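Local coordinates for protein 5'-nucleotidase SurE (Aquifex aeolicus, PDB 2WQK) that probably hydrolyses nucleoside 5'-monophosphates to nucleosides and phosphate, using one divalent metal cation per subunit, at residues V143-V146 / K147-N151. Sequence-based numbering, arbitrary orientation.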
# COMPACT_ATOMS: atom_id res chain seq x y z
N VAL A 143 -4.97 -4.15 -33.60
CA VAL A 143 -5.42 -3.18 -34.59
C VAL A 143 -6.36 -3.85 -35.62
O VAL A 143 -7.34 -3.27 -36.02
CB VAL A 143 -4.25 -2.40 -35.18
CG1 VAL A 143 -4.71 -1.47 -36.29
CG2 VAL A 143 -3.56 -1.64 -34.06
N ASP A 144 -6.08 -5.10 -35.98
CA ASP A 144 -6.98 -5.85 -36.87
C ASP A 144 -8.39 -5.91 -36.27
O ASP A 144 -9.37 -5.70 -36.95
CB ASP A 144 -6.49 -7.29 -37.11
CG ASP A 144 -5.26 -7.37 -38.05
OD1 ASP A 144 -4.93 -6.38 -38.76
OD2 ASP A 144 -4.61 -8.43 -38.01
N ILE A 145 -8.45 -6.20 -34.97
CA ILE A 145 -9.73 -6.29 -34.28
C ILE A 145 -10.43 -4.94 -34.22
O ILE A 145 -11.62 -4.85 -34.51
CB ILE A 145 -9.53 -6.94 -32.87
CG1 ILE A 145 -9.13 -8.42 -33.02
CG2 ILE A 145 -10.75 -6.72 -31.99
CD1 ILE A 145 -8.70 -9.05 -31.72
N VAL A 146 -9.69 -3.89 -33.85
CA VAL A 146 -10.27 -2.55 -33.78
C VAL A 146 -10.84 -2.14 -35.14
O VAL A 146 -11.97 -1.61 -35.23
CB VAL A 146 -9.29 -1.49 -33.22
CG1 VAL A 146 -9.89 -0.10 -33.33
CG2 VAL A 146 -8.94 -1.82 -31.76
N LYS A 147 -10.09 -2.44 -36.20
CA LYS A 147 -10.59 -2.08 -37.54
C LYS A 147 -11.94 -2.73 -37.85
O LYS A 147 -12.90 -2.06 -38.27
CB LYS A 147 -9.57 -2.41 -38.62
CG LYS A 147 -9.96 -1.81 -39.95
CD LYS A 147 -8.89 -2.11 -40.99
CE LYS A 147 -9.34 -1.49 -42.34
NZ LYS A 147 -8.33 -1.71 -43.42
N LYS A 148 -12.06 -4.01 -37.52
CA LYS A 148 -13.31 -4.72 -37.74
C LYS A 148 -14.44 -4.20 -36.85
O LYS A 148 -15.58 -4.03 -37.29
CB LYS A 148 -13.12 -6.23 -37.54
CG LYS A 148 -12.19 -6.90 -38.59
CD LYS A 148 -12.14 -8.41 -38.37
CE LYS A 148 -11.27 -9.19 -39.37
NZ LYS A 148 -11.99 -9.36 -40.66
N VAL A 149 -14.13 -3.90 -35.60
CA VAL A 149 -15.16 -3.42 -34.69
C VAL A 149 -15.68 -2.05 -35.12
O VAL A 149 -16.87 -1.74 -35.00
CB VAL A 149 -14.60 -3.39 -33.25
CG1 VAL A 149 -15.51 -2.57 -32.32
CG2 VAL A 149 -14.43 -4.84 -32.74
N LEU A 150 -14.78 -1.20 -35.62
CA LEU A 150 -15.24 0.09 -36.10
C LEU A 150 -16.22 -0.05 -37.25
O LEU A 150 -17.12 0.77 -37.40
CB LEU A 150 -14.06 0.91 -36.61
CG LEU A 150 -13.17 1.53 -35.53
CD1 LEU A 150 -11.83 2.13 -36.11
CD2 LEU A 150 -13.90 2.61 -34.74
N ASN A 151 -16.04 -1.10 -38.04
CA ASN A 151 -16.94 -1.37 -39.17
C ASN A 151 -18.24 -2.04 -38.79
O ASN A 151 -19.30 -1.71 -39.33
CB ASN A 151 -16.23 -2.25 -40.20
CG ASN A 151 -15.26 -1.48 -41.03
OD1 ASN A 151 -15.35 -0.25 -41.13
ND2 ASN A 151 -14.33 -2.20 -41.66
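Val146 carries CG1 opposite its backbone N (chi1 173°), and Leu150, one turn on, has CG turned back beside its own N (chi1 -76°); these rotations help bring Val146 CG1 to 4.1 Å from Leu150 CD1, the two side chains lying alongside each other and pointing the same way. Leu150 CG also rests 3.4 Å from Val146 O. On the neighbouring flank, Ile145 CG2 meets Val149 CG2 at 4.2 Å, the two branched chains slanting across one another, while that same Val149 methyl lies 3.3 Å from Ile145 O. Of four i to i+4 hydrogen bonds here, those from Leu150 N to Val146 O (2.9 Å, 162° at the hydrogen) and from Val149 N to Ile145 O hold the turn that pairs these side chains; that from Lys148 N to Asp144 O is longer at 3.2 Å. All belong to helix 135-152, the crossover helix between strands 122-128 and 158-165 in a beta-alpha-beta unit of SurE's mixed sheet. Val146 and Val149 are buried against that sheet, reaching Phe125 and Ile123 respectively, and both touch Leu88. Ile145 packs on Leu247 of the second subunit, and Val149 on its Tyr246. Toward the more open side, Asp144 OD2 is hydrogen-bonded to Tyr169 OH.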